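Local coordinates for protein CaaX farnesyltransferase alpha subunit Ram2 (Aspergillus fumigatus, PDB 4L9P) that forms the alpha subunit of a heterodimeric prenyltransferase that probably attaches a farnesyl group to proteins ending in a CaaX motif, at residues L206-R211 / D242-Y247; G219-T224 / R232-D237. The protein carries 1 engineered substitution. One frame throughout, in Å; residues are numbered along the deposited sequence.

How the interactions relate
Coming from the N terminus, the chain runs through an all-helical array of prenyltransferase alpha-subunit repeats and reaches helix 197-208, whose last residues form the first half of interaction 1. A long, mostly irregular excursion follows before helix 238-254 supplies the other half, so interaction 1 closes a loop of 30 intervening residues. Interaction 2 closes a smaller loop within that excursion, pairing 219-224 with 232-237 across seven residues; nothing crosses. The centres lie about 12 Å apart, and the two contacts meet where His221 packs against Phe208, Gly209 and Pro210. Interaction 1 joins the two helices, while interaction 2 folds their connection over the end of helix 197-208.

Interaction 1: residues L206-R211 / D242-Y247; sequences LRFGPR and DSELQY
In the alpha-alpha packing of this prenyltransferase alpha subunit, the C-terminal turn of helix 197-208 meets helix 238-254 through a salt bridge from partly exposed Arg207 to the buried carboxylate of Glu244. Arg207 NE donates to Glu244 OE2 at 2.9 Å, with an N-H...O angle of 160°. The acceptor lies in the guanidinium plane, at its edge, but the arginine reaches the carboxylate from above the carboxylate plane, and the two planes stand 82° apart. Bends at chi2 in both side chains bring these groups together. The arginine's aliphatic part joins in, CG lying 3.8 Å from Glu244 CD. Beside the bridge, the Phe208 ring runs alongside the methylene part of Glu244, the two side chains pointing opposite ways, with Phe208 CE2 3.9 Å from Glu244 CG; the ring also rests on Tyr264 and Val268 of helix 259-272. Glu244 OE1 turns to other partners, a salt bridge with Arg203 NE and a hydrogen bond with the hydroxyl of Tyr264. Both carboxylate oxygens of a buried acid are thus satisfied, and two arginines of one helix would be expected to stabilise its negative charge while the bonds to separate oxygens restrict its rotation.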
ATOM      1  N   LEU A 206      16.904 -10.501  10.619  1.00  6.05           N
ATOM      2  CA  LEU A 206      17.695 -11.118  11.712  1.00  5.33           C
ATOM      3  C   LEU A 206      19.132 -11.220  11.281  1.00  6.21           C
ATOM      4  O   LEU A 206      20.032 -11.028  12.116  1.00  7.61           O
ATOM      5  CB  LEU A 206      17.176 -12.538  11.978  1.00  6.62           C
ATOM      6  CG  LEU A 206      15.763 -12.619  12.559  1.00  6.22           C
ATOM      7  CD1 LEU A 206      15.334 -14.085  12.686  1.00  7.69           C
ATOM      8  CD2 LEU A 206      15.638 -11.892  13.919  1.00  6.09           C
ATOM      9  N   ARG A 207      19.388 -11.575  10.027  1.00  7.45           N
ATOM     10  CA  ARG A 207      20.763 -11.873   9.605  1.00  8.27           C
ATOM     11  C   ARG A 207      21.541 -10.675   9.069  1.00  9.47           C
ATOM     12  O   ARG A 207      22.767 -10.586   9.296  1.00 11.60           O
ATOM     13  CB  ARG A 207      20.767 -12.990   8.570  1.00  9.04           C
ATOM     14  CG  ARG A 207      20.258 -14.352   9.123  1.00  9.27           C
ATOM     15  CD  ARG A 207      21.266 -14.909  10.080  1.00 13.21           C
ATOM     16  NE  ARG A 207      21.097 -16.335  10.303  1.00 15.35           N
ATOM     17  CZ  ARG A 207      21.044 -16.876  11.521  1.00 15.71           C
ATOM     18  NH1 ARG A 207      21.014 -16.070  12.603  1.00 16.22           N
ATOM     19  NH2 ARG A 207      20.954 -18.196  11.643  1.00 16.68           N
ATOM     20  N   PHE A 208      20.841  -9.776   8.375  1.00  8.75           N
ATOM     21  CA  PHE A 208      21.491  -8.742   7.576  1.00 10.00           C
ATOM     22  C   PHE A 208      20.940  -7.394   7.867  1.00 11.15           C
ATOM     23  O   PHE A 208      21.467  -6.418   7.343  1.00 13.12           O
ATOM     24  CB  PHE A 208      21.418  -9.096   6.068  1.00 11.19           C
ATOM     25  CG  PHE A 208      22.149 -10.345   5.756  1.00 11.24           C
ATOM     26  CD1 PHE A 208      23.526 -10.340   5.813  1.00 13.03           C
ATOM     27  CD2 PHE A 208      21.471 -11.546   5.541  1.00 10.02           C
ATOM     28  CE1 PHE A 208      24.240 -11.496   5.595  1.00 14.28           C
ATOM     29  CE2 PHE A 208      22.175 -12.714   5.277  1.00 11.86           C
ATOM     30  CZ  PHE A 208      23.579 -12.679   5.334  1.00 13.07           C
ATOM     31  N   GLY A 209      19.906  -7.290   8.699  1.00 10.35           N
ATOM     32  CA  GLY A 209      19.356  -5.963   8.964  1.00 11.30           C
ATOM     33  C   GLY A 209      20.228  -5.082   9.838  1.00  9.52           C
ATOM     34  O   GLY A 209      20.970  -5.583  10.681  1.00 11.33           O
ATOM     35  N   PRO A 210      20.183  -3.757   9.648  1.00  9.01           N
ATOM     36  CA  PRO A 210      21.055  -2.890  10.470  1.00 10.26           C
ATOM     37  C   PRO A 210      20.672  -2.924  11.945  1.00 11.41           C
ATOM     38  O   PRO A 210      19.494  -2.960  12.286  1.00 13.32           O
ATOM     39  CB  PRO A 210      20.830  -1.483   9.885  1.00 12.46           C
ATOM     40  CG  PRO A 210      19.910  -1.656   8.705  1.00 13.88           C
ATOM     41  CD  PRO A 210      19.460  -3.068   8.575  1.00 10.58           C
ATOM     42  N   ARG A 211      21.655  -2.842  12.815  1.00 11.99           N
ATOM     43  CA  ARG A 211      21.401  -2.970  14.232  1.00 13.71           C
ATOM     44  C   ARG A 211      21.877  -1.763  15.035  1.00 17.89           C
ATOM     45  O   ARG A 211      21.715  -1.754  16.253  1.00 21.22           O
ATOM     46  CB  ARG A 211      22.124  -4.228  14.770  1.00 13.68           C
ATOM     47  CG  ARG A 211      21.769  -5.557  14.081  1.00 13.05           C
ATOM     48  CD  ARG A 211      22.549  -6.697  14.753  1.00 12.76           C
ATOM     49  NE  ARG A 211      22.359  -7.983  14.059  1.00 12.43           N
ATOM     50  CZ  ARG A 211      22.780  -9.141  14.565  1.00 13.85           C
ATOM     51  NH1 ARG A 211      23.423  -9.149  15.766  1.00 15.24           N
ATOM     52  NH2 ARG A 211      22.561 -10.280  13.893  1.00 14.06           N
ATOM     53  N   ASP A 242      28.246 -17.359   3.611  1.00 15.80           N
ATOM     54  CA  ASP A 242      28.239 -18.691   3.003  1.00 16.85           C
ATOM     55  C   ASP A 242      27.129 -19.599   3.553  1.00 16.13           C
ATOM     56  O   ASP A 242      26.467 -20.308   2.797  1.00 16.31           O
ATOM     57  CB  ASP A 242      29.566 -19.436   3.282  1.00 18.90           C
ATOM     58  CG  ASP A 242      30.763 -18.816   2.600  1.00 22.07           C
ATOM     59  OD1 ASP A 242      30.582 -17.983   1.681  1.00 23.51           O
ATOM     60  OD2 ASP A 242      31.911 -19.211   2.999  1.00 22.94           O
ATOM     61  N   SER A 243      26.930 -19.580   4.877  1.00 15.47           N
ATOM     62  CA  SER A 243      25.907 -20.383   5.520  1.00 15.69           C
ATOM     63  C   SER A 243      24.500 -19.999   5.018  1.00 14.23           C
ATOM     64  O   SER A 243      23.654 -20.854   4.728  1.00 14.51           O
ATOM     65  CB  SER A 243      25.996 -20.153   7.047  1.00 18.80           C
ATOM     66  OG  SER A 243      24.946 -20.810   7.740  1.00 23.82           O
ATOM     67  N   GLU A 244      24.243 -18.712   4.889  1.00 12.14           N
ATOM     68  CA  GLU A 244      22.912 -18.274   4.445  1.00 11.69           C
ATOM     69  C   GLU A 244      22.657 -18.594   2.982  1.00 11.67           C
ATOM     70  O   GLU A 244      21.536 -18.904   2.592  1.00 11.26           O
ATOM     71  CB  GLU A 244      22.792 -16.768   4.690  1.00 11.50           C
ATOM     72  CG  GLU A 244      22.628 -16.476   6.181  1.00 11.34           C
ATOM     73  CD  GLU A 244      21.343 -17.053   6.746  1.00 11.15           C
ATOM     74  OE1 GLU A 244      20.274 -16.815   6.135  1.00 10.98           O
ATOM     75  OE2 GLU A 244      21.390 -17.719   7.820  1.00 10.94           O
ATOM     76  N   LEU A 245      23.710 -18.512   2.178  1.00 11.95           N
ATOM     77  CA  LEU A 245      23.570 -18.937   0.780  1.00 12.99           C
ATOM     78  C   LEU A 245      23.336 -20.447   0.659  1.00 13.36           C
ATOM     79  O   LEU A 245      22.529 -20.899  -0.181  1.00 13.26           O
ATOM     80  CB  LEU A 245      24.781 -18.466  -0.040  1.00 14.03           C
ATOM     81  CG  LEU A 245      24.930 -16.960  -0.193  1.00 15.55           C
ATOM     82  CD1 LEU A 245      26.265 -16.671  -0.835  1.00 17.42           C
ATOM     83  CD2 LEU A 245      23.766 -16.363  -1.039  1.00 15.48           C
ATOM     84  N   GLN A 246      24.043 -21.239   1.480  1.00 14.00           N
ATOM     85  CA  GLN A 246      23.801 -22.664   1.425  1.00 16.79           C
ATOM     86  C   GLN A 246      22.384 -22.996   1.867  1.00 16.35           C
ATOM     87  O   GLN A 246      21.703 -23.863   1.258  1.00 17.56           O
ATOM     88  CB  GLN A 246      24.830 -23.391   2.333  1.00 20.24           C
ATOM     89  CG  GLN A 246      24.697 -24.889   2.356  1.00 25.45           C
ATOM     90  CD  GLN A 246      25.844 -25.519   3.156  1.00 32.07           C
ATOM     91  OE1 GLN A 246      25.769 -25.636   4.387  1.00 34.44           O
ATOM     92  NE2 GLN A 246      26.919 -25.901   2.461  1.00 34.87           N
ATOM     93  N   TYR A 247      21.907 -22.306   2.913  1.00 15.74           N
ATOM     94  CA  TYR A 247      20.545 -22.526   3.381  1.00 15.20           C
ATOM     95  C   TYR A 247      19.536 -22.228   2.248  1.00 12.78           C
ATOM     96  O   TYR A 247      18.574 -22.993   1.970  1.00 13.05           O
ATOM     97  CB  TYR A 247      20.247 -21.647   4.597  1.00 15.64           C
ATOM     98  CG  TYR A 247      18.818 -21.741   5.091  1.00 15.80           C
ATOM     99  CD1 TYR A 247      18.437 -22.759   5.981  1.00 16.19           C
ATOM    100  CD2 TYR A 247      17.862 -20.798   4.700  1.00 15.68           C
ATOM    101  CE1 TYR A 247      17.150 -22.845   6.446  1.00 16.10           C
ATOM    102  CE2 TYR A 247      16.566 -20.883   5.125  1.00 15.62           C
ATOM    103  CZ  TYR A 247      16.205 -21.898   5.998  1.00 16.05           C
ATOM    104  OH  TYR A 247      14.922 -21.940   6.453  1.00 17.35           O
TER

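Interaction 2: residues G219-T224 / R232-D237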
ATOM      1  N   GLY A 219      15.359  -0.841   6.451  1.00  5.82           N
ATOM      2  CA  GLY A 219      15.314  -2.224   5.986  1.00  6.00           C
ATOM      3  C   GLY A 219      16.660  -2.706   5.470  1.00  5.89           C
ATOM      4  O   GLY A 219      16.922  -3.913   5.430  1.00  5.62           O
ATOM      5  N   LEU A 220      17.506  -1.775   5.061  1.00  6.03           N
ATOM      6  CA  LEU A 220      18.800  -2.103   4.432  1.00  5.77           C
ATOM      7  C   LEU A 220      19.892  -1.220   4.983  1.00  7.05           C
ATOM      8  O   LEU A 220      19.644  -0.067   5.349  1.00  7.45           O
ATOM      9  CB  LEU A 220      18.708  -1.815   2.911  1.00  5.60           C
ATOM     10  CG  LEU A 220      17.758  -2.713   2.121  1.00  5.25           C
ATOM     11  CD1 LEU A 220      17.522  -2.170   0.693  1.00  5.92           C
ATOM     12  CD2 LEU A 220      18.327  -4.121   2.083  1.00  7.15           C
ATOM     13  N   HIS A 221      21.094  -1.768   5.038  1.00  8.24           N
ATOM     14  CA  HIS A 221      22.257  -0.945   5.314  1.00  8.54           C
ATOM     15  C   HIS A 221      22.511   0.042   4.195  1.00  9.98           C
ATOM     16  O   HIS A 221      22.033  -0.110   3.045  1.00  9.94           O
ATOM     17  CB  HIS A 221      23.508  -1.829   5.389  1.00  9.65           C
ATOM     18  CG  HIS A 221      23.625  -2.575   6.679  1.00 11.02           C
ATOM     19  ND1 HIS A 221      23.045  -3.815   6.909  1.00 13.45           N
ATOM     20  CD2 HIS A 221      24.214  -2.209   7.834  1.00 11.92           C
ATOM     21  CE1 HIS A 221      23.318  -4.197   8.139  1.00 12.59           C
ATOM     22  NE2 HIS A 221      24.050  -3.256   8.716  1.00 13.51           N
ATOM     23  N   ASN A 222      23.302   1.054   4.535  1.00 11.24           N
ATOM     24  CA  ASN A 222      23.897   1.926   3.524  1.00 12.02           C
ATOM     25  C   ASN A 222      22.871   2.761   2.774  1.00 13.19           C
ATOM     26  O   ASN A 222      23.063   3.044   1.599  1.00 14.89           O
ATOM     27  CB  ASN A 222      24.761   1.135   2.504  1.00 13.71           C
ATOM     28  CG  ASN A 222      25.784   2.010   1.788  1.00 15.70           C
ATOM     29  OD1 ASN A 222      26.332   2.960   2.378  1.00 17.62           O
ATOM     30  ND2 ASN A 222      26.098   1.658   0.535  1.00 15.82           N
ATOM     31  N   THR A 223      21.816   3.195   3.444  1.00 12.20           N
ATOM     32  CA  THR A 223      20.883   4.099   2.807  1.00 13.51           C
ATOM     33  C   THR A 223      21.459   5.527   2.709  1.00 18.28           C
ATOM     34  O   THR A 223      20.849   6.377   2.101  1.00 21.20           O
ATOM     35  CB  THR A 223      19.496   4.113   3.538  1.00 13.90           C
ATOM     36  OG1 THR A 223      19.682   4.433   4.921  1.00 16.02           O
ATOM     37  CG2 THR A 223      18.854   2.728   3.451  1.00 12.92           C
ATOM     38  N   THR A 224      22.610   5.812   3.309  1.00 20.49           N
ATOM     39  CA  THR A 224      23.219   7.146   3.049  1.00 23.62           C
ATOM     40  C   THR A 224      24.080   7.116   1.774  1.00 23.41           C
ATOM     41  O   THR A 224      24.529   8.158   1.298  1.00 24.75           O
ATOM     42  CB  THR A 224      24.030   7.660   4.242  1.00 26.78           C
ATOM     43  OG1 THR A 224      24.989   6.664   4.613  1.00 29.56           O
ATOM     44  CG2 THR A 224      23.116   7.900   5.467  1.00 27.49           C
ATOM     45  N   ARG A 232      24.514  -2.733   1.022  1.00 11.34           N
ATOM     46  CA  ARG A 232      25.906  -3.139   1.288  1.00 12.19           C
ATOM     47  C   ARG A 232      26.295  -3.033   2.749  1.00 12.03           C
ATOM     48  O   ARG A 232      26.131  -1.979   3.371  1.00 12.75           O
ATOM     49  CB  ARG A 232      26.848  -2.229   0.502  1.00 16.37           C
ATOM     50  CG  ARG A 232      26.763  -2.438  -0.948  1.00 21.86           C
ATOM     51  CD  ARG A 232      27.902  -3.312  -1.331  1.00 28.26           C
ATOM     52  NE  ARG A 232      27.418  -4.477  -2.032  1.00 32.55           N
ATOM     53  CZ  ARG A 232      27.093  -4.495  -3.318  1.00 33.81           C
ATOM     54  NH1 ARG A 232      27.197  -3.395  -4.078  1.00 34.78           N
ATOM     55  NH2 ARG A 232      26.677  -5.633  -3.838  1.00 34.71           N
ATOM     56  N   LEU A 233      26.792  -4.139   3.302  1.00 12.67           N
ATOM     57  CA  LEU A 233      27.237  -4.170   4.700  1.00 14.27           C
ATOM     58  C   LEU A 233      28.577  -3.455   4.818  1.00 16.60           C
ATOM     59  O   LEU A 233      29.429  -3.612   3.946  1.00 16.75           O
ATOM     60  CB  LEU A 233      27.492  -5.619   5.156  1.00 14.49           C
ATOM     61  CG  LEU A 233      26.269  -6.540   5.161  1.00 15.16           C
ATOM     62  CD1 LEU A 233      26.611  -8.036   5.206  1.00 15.75           C
ATOM     63  CD2 LEU A 233      25.393  -6.238   6.357  1.00 17.07           C
ATOM     64  N   PRO A 234      28.779  -2.700   5.906  1.00 19.12           N
ATOM     65  CA  PRO A 234      30.072  -2.072   6.181  1.00 21.24           C
ATOM     66  C   PRO A 234      31.150  -3.130   6.440  1.00 22.77           C
ATOM     67  O   PRO A 234      32.326  -2.925   6.107  1.00 25.10           O
ATOM     68  CB  PRO A 234      29.834  -1.306   7.498  1.00 22.10           C
ATOM     69  CG  PRO A 234      28.421  -1.367   7.802  1.00 23.74           C
ATOM     70  CD  PRO A 234      27.738  -2.317   6.877  1.00 21.25           C
ATOM     71  N   VAL A 235      30.765  -4.233   7.068  1.00 22.99           N
ATOM     72  CA  VAL A 235      31.725  -5.282   7.425  1.00 24.40           C
ATOM     73  C   VAL A 235      30.975  -6.570   7.164  1.00 23.79           C
ATOM     74  O   VAL A 235      29.838  -6.707   7.592  1.00 24.15           O
ATOM     75  CB  VAL A 235      32.126  -5.284   8.905  1.00 26.86           C
ATOM     76  CG1 VAL A 235      33.100  -6.422   9.169  1.00 27.40           C
ATOM     77  CG2 VAL A 235      32.814  -3.980   9.287  1.00 28.48           C
ATOM     78  N   VAL A 236      31.591  -7.481   6.424  1.00 23.48           N
ATOM     79  CA  VAL A 236      30.914  -8.711   5.997  1.00 22.38           C
ATOM     80  C   VAL A 236      31.462  -9.887   6.806  1.00 22.44           C
ATOM     81  O   VAL A 236      32.669 -10.092   6.859  1.00 23.81           O
ATOM     82  CB  VAL A 236      31.151  -9.004   4.508  1.00 21.48           C
ATOM     83  CG1 VAL A 236      30.400 -10.270   4.065  1.00 21.52           C
ATOM     84  CG2 VAL A 236      30.707  -7.827   3.644  1.00 20.70           C
ATOM     85  N   ASP A 237      30.580 -10.661   7.420  1.00 21.80           N
ATOM     86  CA  ASP A 237      30.966 -11.925   8.063  1.00 21.55           C
ATOM     87  C   ASP A 237      30.861 -13.002   6.961  1.00 20.27           C
ATOM     88  O   ASP A 237      29.759 -13.414   6.594  1.00 19.03           O
ATOM     89  CB  ASP A 237      30.014 -12.231   9.223  1.00 22.84           C
ATOM     90  CG  ASP A 237      30.253 -13.601   9.866  1.00 25.20           C
ATOM     91  OD1 ASP A 237      30.913 -14.506   9.300  1.00 25.60           O
ATOM     92  OD2 ASP A 237      29.722 -13.789  10.965  1.00 27.67           O
TER
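His221 packs against Leu233 and Pro234 where the irregular connection between helices 197-208 and 238-254 doubles back on itself, a loop-on-loop contact at the edge of the helical array. No hydrogen bond joins the two segments directly; the contact is made by packing. Its tight part is His221 as a whole, CB and ring together. Leu233 CD2 sits over one face of the ring, near the ND1-CE1 bond, 3.4 Å from His221 CE1 and as near to ND1, in a CH-pi-like approach. Pro234 comes in obliquely at another part of the same ring, its CD 3.7 Å from His221 CD2. A chi1 of -77° sets the imidazole beside its own backbone N and opposite the carbonyl carbon, bringing it to Leu233 and Pro234. Pro210 also touches the histidine, and Leu233 continues inward onto Phe208 and Ala271, so the Leu233 side of the ring leads to the helices, while exposed Pro234 marks the side toward solvent.

The Asn222 backbone end stays close, CB 3.5 Å from Arg232 O, but the packing loosens at the tip of its side chain, where ND2 comes no nearer than 4.0 Å to Arg232 CB. Both polar ends look elsewhere: Asn222 ND2 donates to the backbone oxygen of Glu229, and Arg232 NH1 forms a salt bridge with the carboxylate of the same residue. Glu229 therefore links the two sides from within the intervening loop, helped by backbone hydrogen bonding between His221 and Gly231. On the other flank, Leu220 packs on Thr297 of the Ram1 beta subunit, placing the fold-back beside the heterodimer interface. Where the two segments come closest, His221 CB lies 3.3 Å from Arg232 O.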